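Cytosine deaminase (Klebsiella pneumoniae, PDB 4R85) probably catalyses the hydrolytic deamination of cytosine and 5-methylcytosine, using a ferrous ion held in an amidohydrolase-fold TIM barrel. Local coordinates at residues N321-L330 against E382-V390; N5-A13 against Q342-D350. All coordinates share one frame; numbering follows the deposited sequence.

Contact 1. Residues N321-L330 against E382-V390; sequences NILRILDAGL and EAVRRQARV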
loop_
_atom_site.group_PDB
_atom_site.type_symbol
_atom_site.label_atom_id
_atom_site.label_comp_id
_atom_site.label_asym_id
_atom_site.label_seq_id
_atom_site.Cartn_x
_atom_site.Cartn_y
_atom_site.Cartn_z
ATOM N N ASN A 321 -2.228 2.559 -10.959
ATOM C CA ASN A 321 -3.404 2.657 -10.072
ATOM C C ASN A 321 -3.226 3.662 -8.930
ATOM O O ASN A 321 -2.565 3.368 -7.934
ATOM C CB ASN A 321 -3.759 1.278 -9.505
ATOM C CG ASN A 321 -5.029 1.293 -8.657
ATOM O OD1 ASN A 321 -5.823 2.234 -8.712
ATOM N ND2 ASN A 321 -5.231 0.236 -7.882
ATOM N N ILE A 322 -3.823 4.843 -9.078
ATOM C CA ILE A 322 -3.680 5.904 -8.075
ATOM C C ILE A 322 -4.330 5.551 -6.724
ATOM O O ILE A 322 -3.965 6.111 -5.680
ATOM C CB ILE A 322 -4.226 7.263 -8.603
ATOM C CG1 ILE A 322 -3.675 8.434 -7.774
ATOM C CG2 ILE A 322 -5.746 7.271 -8.601
ATOM C CD1 ILE A 322 -2.476 9.120 -8.393
ATOM N N LEU A 323 -5.275 4.615 -6.727
ATOM C CA LEU A 323 -5.901 4.201 -5.463
ATOM C C LEU A 323 -4.902 3.485 -4.554
ATOM O O LEU A 323 -5.039 3.500 -3.329
ATOM C CB LEU A 323 -7.121 3.316 -5.711
ATOM C CG LEU A 323 -8.341 4.048 -6.283
ATOM C CD1 LEU A 323 -9.544 3.116 -6.365
ATOM C CD2 LEU A 323 -8.659 5.287 -5.450
ATOM N N ARG A 324 -3.897 2.853 -5.154
ATOM C CA ARG A 324 -2.870 2.195 -4.366
ATOM C C ARG A 324 -2.041 3.267 -3.656
ATOM O O ARG A 324 -1.673 3.109 -2.492
ATOM C CB ARG A 324 -1.974 1.315 -5.259
ATOM C CG ARG A 324 -1.074 0.353 -4.489
ATOM C CD ARG A 324 -0.165 -0.473 -5.430
ATOM N NE ARG A 324 0.663 0.409 -6.247
ATOM C CZ ARG A 324 1.920 0.736 -5.969
ATOM N NH1 ARG A 324 2.529 0.230 -4.901
ATOM N NH2 ARG A 324 2.575 1.572 -6.766
ATOM N N ILE A 325 -1.756 4.355 -4.372
ATOM C CA ILE A 325 -1.006 5.491 -3.828
ATOM C C ILE A 325 -1.774 6.184 -2.710
ATOM O O ILE A 325 -1.211 6.539 -1.661
ATOM C CB ILE A 325 -0.735 6.544 -4.921
ATOM C CG1 ILE A 325 0.018 5.928 -6.097
ATOM C CG2 ILE A 325 -0.001 7.757 -4.360
ATOM C CD1 ILE A 325 1.051 4.892 -5.749
ATOM N N LEU A 326 -3.065 6.391 -2.947
ATOM C CA LEU A 326 -3.933 6.969 -1.941
ATOM C C LEU A 326 -3.875 6.144 -0.668
ATOM O O LEU A 326 -3.700 6.686 0.409
ATOM C CB LEU A 326 -5.375 7.064 -2.459
ATOM C CG LEU A 326 -6.423 7.584 -1.467
ATOM C CD1 LEU A 326 -6.055 8.982 -0.993
ATOM C CD2 LEU A 326 -7.818 7.578 -2.109
ATOM N N ASP A 327 -4.016 4.827 -0.796
ATOM C CA ASP A 327 -3.947 3.938 0.361
ATOM C C ASP A 327 -2.638 4.163 1.142
ATOM O O ASP A 327 -2.644 4.385 2.367
ATOM C CB ASP A 327 -4.040 2.489 -0.119
ATOM C CG ASP A 327 -4.179 1.493 1.016
ATOM O OD1 ASP A 327 -3.457 0.469 0.992
ATOM O OD2 ASP A 327 -5.028 1.711 1.908
ATOM N N ALA A 328 -1.526 4.135 0.415
ATOM C CA ALA A 328 -0.204 4.327 1.002
ATOM C C ALA A 328 -0.110 5.661 1.729
ATOM O O ALA A 328 0.377 5.736 2.855
ATOM C CB ALA A 328 0.864 4.257 -0.088
ATOM N N GLY A 329 -0.579 6.708 1.065
ATOM C CA GLY A 329 -0.519 8.049 1.607
ATOM C C GLY A 329 -1.302 8.175 2.892
ATOM O O GLY A 329 -0.815 8.742 3.863
ATOM N N LEU A 330 -2.520 7.640 2.907
ATOM C CA LEU A 330 -3.344 7.719 4.110
ATOM C C LEU A 330 -2.697 7.021 5.311
ATOM O O LEU A 330 -2.829 7.487 6.453
ATOM C CB LEU A 330 -4.741 7.149 3.849
ATOM C CG LEU A 330 -5.578 7.843 2.772
ATOM C CD1 LEU A 330 -6.924 7.140 2.644
ATOM C CD2 LEU A 330 -5.788 9.316 3.099
ATOM N N GLU A 382 -15.245 3.096 1.101
ATOM C CA GLU A 382 -15.270 1.799 0.438
ATOM C C GLU A 382 -14.345 1.767 -0.776
ATOM O O GLU A 382 -13.727 0.743 -1.060
ATOM C CB GLU A 382 -16.705 1.420 0.060
ATOM C CG GLU A 382 -17.540 1.065 1.277
ATOM C CD GLU A 382 -17.024 -0.193 1.969
ATOM O OE1 GLU A 382 -16.721 -1.175 1.261
ATOM O OE2 GLU A 382 -16.913 -0.202 3.211
ATOM N N ALA A 383 -14.240 2.890 -1.479
ATOM C CA ALA A 383 -13.358 2.966 -2.641
ATOM C C ALA A 383 -11.918 2.623 -2.264
ATOM O O ALA A 383 -11.285 1.791 -2.920
ATOM C CB ALA A 383 -13.440 4.347 -3.300
ATOM N N VAL A 384 -11.409 3.227 -1.192
ATOM C CA VAL A 384 -10.023 2.971 -0.788
ATOM C C VAL A 384 -9.865 1.624 -0.070
ATOM O O VAL A 384 -8.854 0.926 -0.242
ATOM C CB VAL A 384 -9.393 4.148 0.028
ATOM C CG1 VAL A 384 -9.924 4.209 1.448
ATOM C CG2 VAL A 384 -7.851 4.020 0.043
ATOM N N ARG A 385 -10.871 1.239 0.707
ATOM C CA ARG A 385 -10.788 -0.013 1.446
ATOM C C ARG A 385 -10.766 -1.202 0.505
ATOM O O ARG A 385 -10.011 -2.152 0.723
ATOM C CB ARG A 385 -11.950 -0.190 2.419
ATOM C CG ARG A 385 -11.756 -1.405 3.319
ATOM C CD ARG A 385 -12.957 -1.666 4.219
ATOM N NE ARG A 385 -14.131 -2.089 3.461
ATOM C CZ ARG A 385 -14.350 -3.332 3.025
ATOM N NH1 ARG A 385 -15.459 -3.612 2.344
ATOM N NH2 ARG A 385 -13.468 -4.296 3.263
ATOM N N ARG A 386 -11.613 -1.147 -0.522
ATOM C CA ARG A 386 -11.741 -2.249 -1.470
ATOM C C ARG A 386 -10.831 -2.117 -2.690
ATOM O O ARG A 386 -10.774 -3.033 -3.504
ATOM C CB ARG A 386 -13.189 -2.384 -1.939
ATOM C CG ARG A 386 -14.174 -2.571 -0.798
ATOM C CD ARG A 386 -15.301 -3.505 -1.183
ATOM N NE ARG A 386 -16.450 -2.810 -1.747
ATOM C CZ ARG A 386 -16.843 -2.913 -3.014
ATOM N NH1 ARG A 386 -17.914 -2.247 -3.432
ATOM N NH2 ARG A 386 -16.172 -3.680 -3.866
ATOM N N GLN A 387 -10.139 -0.984 -2.812
ATOM C CA GLN A 387 -9.394 -0.647 -4.024
ATOM C C GLN A 387 -10.316 -0.800 -5.230
ATOM O O GLN A 387 -10.028 -1.564 -6.156
ATOM C CB GLN A 387 -8.149 -1.529 -4.155
ATOM C CG GLN A 387 -7.115 -1.284 -3.059
ATOM C CD GLN A 387 -6.386 0.031 -3.247
ATOM O OE1 GLN A 387 -5.527 0.153 -4.119
ATOM N NE2 GLN A 387 -6.742 1.033 -2.447
ATOM N N ALA A 388 -11.437 -0.079 -5.190
ATOM C CA ALA A 388 -12.532 -0.274 -6.141
ATOM C C ALA A 388 -12.091 -0.173 -7.596
ATOM O O ALA A 388 -11.361 0.740 -7.975
ATOM C CB ALA A 388 -13.672 0.712 -5.861
ATOM N N ARG A 389 -12.545 -1.128 -8.396
ATOM C CA ARG A 389 -12.248 -1.159 -9.815
ATOM C C ARG A 389 -13.013 -0.069 -10.552
ATOM O O ARG A 389 -14.135 0.281 -10.181
ATOM C CB ARG A 389 -12.603 -2.536 -10.379
ATOM C CG ARG A 389 -11.783 -3.659 -9.760
ATOM C CD ARG A 389 -12.522 -4.992 -9.764
ATOM N NE ARG A 389 -12.176 -5.833 -10.910
ATOM C CZ ARG A 389 -12.921 -5.948 -12.005
ATOM N NH1 ARG A 389 -14.056 -5.270 -12.110
ATOM N NH2 ARG A 389 -12.529 -6.740 -12.996
ATOM N N VAL A 390 -12.397 0.471 -11.595
ATOM C CA VAL A 390 -13.076 1.419 -12.463
ATOM C C VAL A 390 -13.871 0.618 -13.474
ATOM O O VAL A 390 -13.297 -0.092 -14.310
ATOM C CB VAL A 390 -12.080 2.321 -13.200
ATOM C CG1 VAL A 390 -12.799 3.147 -14.267
ATOM C CG2 VAL A 390 -11.333 3.214 -12.203
HETATM O O HOH W 1 -8.166 -0.665 -8.058
HETATM O O HOH W 2 -6.925 -0.172 1.703
#
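The side-chain amide of Q387 lies against the backbone of L323, joining the end of helix 380-386 to the first turn of helix 322-332. Q387 is the first residue to leave the helix, with positive phi, and a bend at chi2 (-73°) folds its chain back so that NE2 can bridge the two segments. One N-H runs to V384 O at 3.1 Å, on a lone pair; the other reaches L323 O, also at 3.1 Å, from above the carbonyl plane. Both acceptors lie in the plane of the amide, which fixes its rotation. L323 O still receives the helical bond from D327 N, on the opposite face from Q387 NE2.

L323 CD1 presses on the chain just past the helix, 3.4 Å from A388 O. V384 CG2, anti to the backbone N, lies against the side of helix 322-332 formed by L326, D327 and L330, 3.9 Å from D327 CA; L330 CD1 meets it tip to tip at 4.2 Å. The segment axes cross at -95°, with a closest approach of 9.4 Å. Helix 322-332 follows barrel strand 303-305, with L326 touching F305 of that strand and L323 touching F52 of strand 47-57, so helix 380-386 packs on a helix that itself lies against the barrel wall.

One water donates to both D327 OD2 and V384 O; another donates to Q387 O and weakly accepts from N321 ND2, while N321 OD1 caps the helix at L323 N. D327 OD1 faces R324 of the second subunit in a salt bridge, and the reverse pair repeats it. The chemistry implies a buried helix packing in which Q387 NE2 serves L323 O and V384 O, and the two waters reach V384 O and Q387 O, beside a charged subunit interface.

Contact 2. Residues N5-A13 against Q342-D350; sequences NARLRRQEA and QRCLDFVTD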
loop_
_atom_site.group_PDB
_atom_site.type_symbol
_atom_site.label_atom_id
_atom_site.label_comp_id
_atom_site.label_asym_id
_atom_site.label_seq_id
_atom_site.Cartn_x
_atom_site.Cartn_y
_atom_site.Cartn_z
ATOM N N ASN A 5 -29.136 5.922 -11.184
ATOM C CA ASN A 5 -28.826 5.232 -9.934
ATOM C C ASN A 5 -27.384 5.443 -9.497
ATOM O O ASN A 5 -26.752 4.544 -8.935
ATOM C CB ASN A 5 -29.121 3.733 -10.047
ATOM C CG ASN A 5 -30.593 3.439 -10.254
ATOM O OD1 ASN A 5 -31.465 4.173 -9.778
ATOM N ND2 ASN A 5 -30.879 2.350 -10.964
ATOM N N ALA A 6 -26.859 6.632 -9.760
ATOM C CA ALA A 6 -25.472 6.920 -9.435
ATOM C C ALA A 6 -25.378 7.673 -8.123
ATOM O O ALA A 6 -26.180 8.566 -7.853
ATOM C CB ALA A 6 -24.824 7.722 -10.539
ATOM N N ARG A 7 -24.408 7.298 -7.301
ATOM C CA ARG A 7 -24.083 8.092 -6.126
ATOM C C ARG A 7 -23.111 9.188 -6.521
ATOM O O ARG A 7 -22.300 9.017 -7.439
ATOM C CB ARG A 7 -23.463 7.220 -5.039
ATOM C CG ARG A 7 -24.355 6.080 -4.577
ATOM C CD ARG A 7 -25.424 6.550 -3.623
ATOM N NE ARG A 7 -24.844 7.103 -2.408
ATOM C CZ ARG A 7 -24.554 6.392 -1.324
ATOM N NH1 ARG A 7 -24.029 6.998 -0.266
ATOM N NH2 ARG A 7 -24.792 5.084 -1.294
ATOM N N LEU A 8 -23.186 10.317 -5.828
ATOM C CA LEU A 8 -22.158 11.348 -5.954
ATOM C C LEU A 8 -21.432 11.443 -4.622
ATOM O O LEU A 8 -21.947 10.982 -3.599
ATOM C CB LEU A 8 -22.777 12.687 -6.354
ATOM C CG LEU A 8 -23.425 12.677 -7.741
ATOM C CD1 LEU A 8 -24.124 14.002 -8.003
ATOM C CD2 LEU A 8 -22.379 12.385 -8.835
ATOM N N ARG A 9 -20.233 12.013 -4.631
ATOM C CA ARG A 9 -19.389 11.999 -3.437
ATOM C C ARG A 9 -20.002 12.750 -2.262
ATOM O O ARG A 9 -20.486 13.872 -2.413
ATOM C CB ARG A 9 -17.988 12.541 -3.745
ATOM C CG ARG A 9 -17.134 11.580 -4.554
ATOM C CD ARG A 9 -15.682 12.041 -4.603
ATOM N NE ARG A 9 -15.173 12.251 -3.249
ATOM C CZ ARG A 9 -14.466 13.310 -2.870
ATOM N NH1 ARG A 9 -14.166 14.262 -3.750
ATOM N NH2 ARG A 9 -14.044 13.404 -1.615
ATOM N N ARG A 10 -19.981 12.107 -1.095
ATOM C CA ARG A 10 -20.431 12.719 0.154
ATOM C C ARG A 10 -21.889 13.177 0.122
ATOM O O ARG A 10 -22.252 14.159 0.773
ATOM C CB ARG A 10 -19.506 13.875 0.555
ATOM C CG ARG A 10 -18.058 13.447 0.756
ATOM C CD ARG A 10 -17.146 14.641 0.993
ATOM N NE ARG A 10 -17.237 15.157 2.356
ATOM C CZ ARG A 10 -16.536 16.195 2.805
ATOM N NH1 ARG A 10 -15.693 16.830 1.998
ATOM N NH2 ARG A 10 -16.678 16.600 4.060
ATOM N N GLN A 11 -22.716 12.464 -0.639
ATOM C CA GLN A 11 -24.160 12.695 -0.649
ATOM C C GLN A 11 -24.887 11.366 -0.512
ATOM O O GLN A 11 -24.359 10.321 -0.902
ATOM C CB GLN A 11 -24.595 13.404 -1.930
ATOM C CG GLN A 11 -23.998 14.783 -2.102
ATOM C CD GLN A 11 -24.668 15.566 -3.210
ATOM O OE1 GLN A 11 -24.059 15.841 -4.245
ATOM N NE2 GLN A 11 -25.928 15.934 -2.998
ATOM N N GLU A 12 -26.092 11.391 0.049
ATOM C CA GLU A 12 -26.818 10.141 0.244
ATOM C C GLU A 12 -27.772 9.820 -0.909
ATOM O O GLU A 12 -28.117 8.656 -1.121
ATOM C CB GLU A 12 -27.567 10.130 1.584
ATOM C CG GLU A 12 -27.806 8.722 2.125
ATOM C CD GLU A 12 -28.727 8.691 3.339
ATOM O OE1 GLU A 12 -28.675 9.637 4.159
ATOM O OE2 GLU A 12 -29.507 7.719 3.467
ATOM N N ALA A 13 -28.188 10.843 -1.654
ATOM C CA ALA A 13 -29.175 10.651 -2.723
ATOM C C ALA A 13 -28.583 9.978 -3.964
ATOM O O ALA A 13 -27.381 10.056 -4.203
ATOM C CB ALA A 13 -29.808 11.976 -3.102
ATOM N N GLN A 342 -13.863 9.623 4.903
ATOM C CA GLN A 342 -15.084 10.054 4.228
ATOM C C GLN A 342 -14.873 11.016 3.052
ATOM O O GLN A 342 -15.769 11.180 2.225
ATOM C CB GLN A 342 -16.064 10.676 5.222
ATOM C CG GLN A 342 -16.823 9.653 6.046
ATOM C CD GLN A 342 -18.182 10.171 6.485
ATOM O OE1 GLN A 342 -19.187 9.465 6.389
ATOM N NE2 GLN A 342 -18.218 11.414 6.961
ATOM N N ARG A 343 -13.712 11.663 2.992
ATOM C CA ARG A 343 -13.408 12.601 1.901
ATOM C C ARG A 343 -12.045 12.338 1.249
ATOM O O ARG A 343 -11.501 13.218 0.574
ATOM C CB ARG A 343 -13.478 14.065 2.394
ATOM C CG ARG A 343 -12.699 14.388 3.685
ATOM C CD ARG A 343 -11.174 14.378 3.521
ATOM N NE ARG A 343 -10.711 15.396 2.579
ATOM C CZ ARG A 343 -9.865 16.372 2.891
ATOM N NH1 ARG A 343 -9.517 17.270 1.974
ATOM N NH2 ARG A 343 -9.362 16.447 4.118
ATOM N N CYS A 344 -11.484 11.150 1.456
ATOM C CA CYS A 344 -10.107 10.889 1.002
ATOM C C CYS A 344 -9.934 10.939 -0.513
ATOM O O CYS A 344 -8.813 11.116 -1.014
ATOM C CB CYS A 344 -9.584 9.554 1.541
ATOM S SG CYS A 344 -10.472 8.101 0.918
ATOM N N LEU A 345 -11.021 10.798 -1.263
ATOM C CA LEU A 345 -10.876 10.858 -2.723
ATOM C C LEU A 345 -10.479 12.255 -3.229
ATOM O O LEU A 345 -9.993 12.395 -4.366
ATOM C CB LEU A 345 -12.128 10.333 -3.444
ATOM C CG LEU A 345 -12.324 8.811 -3.402
ATOM C CD1 LEU A 345 -13.603 8.392 -4.137
ATOM C CD2 LEU A 345 -11.096 8.077 -3.965
ATOM N N ASP A 346 -10.666 13.274 -2.386
ATOM C CA ASP A 346 -10.167 14.626 -2.675
ATOM C C ASP A 346 -8.710 14.620 -3.156
ATOM O O ASP A 346 -8.331 15.390 -4.042
ATOM C CB ASP A 346 -10.202 15.510 -1.425
ATOM C CG ASP A 346 -11.606 15.937 -1.016
ATOM O OD1 ASP A 346 -12.582 15.726 -1.774
ATOM O OD2 ASP A 346 -11.712 16.520 0.086
ATOM N N PHE A 347 -7.890 13.774 -2.544
ATOM C CA PHE A 347 -6.441 13.818 -2.759
ATOM C C PHE A 347 -5.982 13.247 -4.093
ATOM O O PHE A 347 -4.813 13.399 -4.465
ATOM C CB PHE A 347 -5.707 13.145 -1.593
ATOM C CG PHE A 347 -5.997 13.794 -0.268
ATOM C CD1 PHE A 347 -5.513 15.066 0.008
ATOM C CD2 PHE A 347 -6.782 13.158 0.679
ATOM C CE1 PHE A 347 -5.793 15.690 1.217
ATOM C CE2 PHE A 347 -7.067 13.772 1.886
ATOM C CZ PHE A 347 -6.572 15.038 2.158
ATOM N N VAL A 348 -6.897 12.598 -4.812
ATOM C CA VAL A 348 -6.567 12.032 -6.118
ATOM C C VAL A 348 -7.554 12.454 -7.202
ATOM O O VAL A 348 -7.514 11.939 -8.318
ATOM C CB VAL A 348 -6.476 10.511 -6.068
ATOM C CG1 VAL A 348 -5.350 10.091 -5.111
ATOM C CG2 VAL A 348 -7.808 9.922 -5.645
ATOM N N THR A 349 -8.443 13.384 -6.863
ATOM C CA THR A 349 -9.345 13.977 -7.842
ATOM C C THR A 349 -9.332 15.512 -7.756
ATOM O O THR A 349 -8.507 16.172 -8.397
ATOM C CB THR A 349 -10.820 13.426 -7.724
ATOM O OG1 THR A 349 -11.342 13.676 -6.412
ATOM C CG2 THR A 349 -10.874 11.925 -8.038
ATOM N N ASP A 350 -10.250 16.070 -6.970
ATOM C CA ASP A 350 -10.415 17.523 -6.848
ATOM C C ASP A 350 -9.136 18.304 -6.572
ATOM O O ASP A 350 -8.876 19.314 -7.228
ATOM C CB ASP A 350 -11.433 17.873 -5.749
ATOM C CG ASP A 350 -12.814 17.298 -6.012
ATOM O OD1 ASP A 350 -13.080 16.831 -7.143
ATOM O OD2 ASP A 350 -13.645 17.327 -5.078
HETATM O O HOH W 3 -14.206 14.223 -6.684
HETATM O O HOH W 4 -15.047 16.899 -0.761
HETATM O O HOH W 5 -12.927 18.403 1.566
#
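R10 and Q342 form the nearest CA pair, 7.2 Å apart, where a type II turn from L8 to Q11 meets the chain leading into the 3-10 segment 344-347. R9 has the largest share of the buried surface. Bent at chi3 (54°), its chain lays the guanidinium over L345, whose CB sits beneath one face, 3.6 Å from R9 NE. NH1 and NH2 then grip D346 end-on, both closing on OD1, at 2.9 Å and 2.7 Å. That oxygen lies in the guanidinium plane, yet the carboxylate stands 79° from it: NH1 meets OD1 nearly along its C-O axis, NH2 from above the carboxylate plane.

This salt-bridge network ties the N-terminal four-stranded sheet, through the loop following strand 2-7, to the connection between helices 338-342 and 350-355 in the amidohydrolase chain. The other carboxylate oxygen, D346 OD2, is held side-on by R343 NE and NH1, and R343 has a further partner in D297. R9 NH1 also forms a longer salt bridge to D350 OD2, and NH2 one to D380. R10 runs alongside R343, its guanidinium face over R343 CB, 3.6 Å from R10 NH1. Although R10 NH1 and D346 OD2 remain 4.4 Å apart, two waters relay between them, one to OD1 and one, through a weak bond from R10 NH1, to OD2.

Contacts 1 and 2 abut, with centres 13 Å apart, and along the chain their segments alternate. Helix 322-332 serves both: while one side meets 382-390, its leucines and I322 also pack on 342-350. L326 CD1 lies 3.5 Å from C344 O, and I322 CG1 lies 3.6 Å from V348 CG1. Helix 380-386 is shared too, since A383 and V384 touch L345 and C344. Neither contact supplies an iron ligand or a residue of the substrate pocket. The side chain of R324 in contact 1 lies about 13 Å from the bound 5-methylcytosine. Contact 1 also borders the second subunit, whereas no other chain of the assembly touches the segments of contact 2.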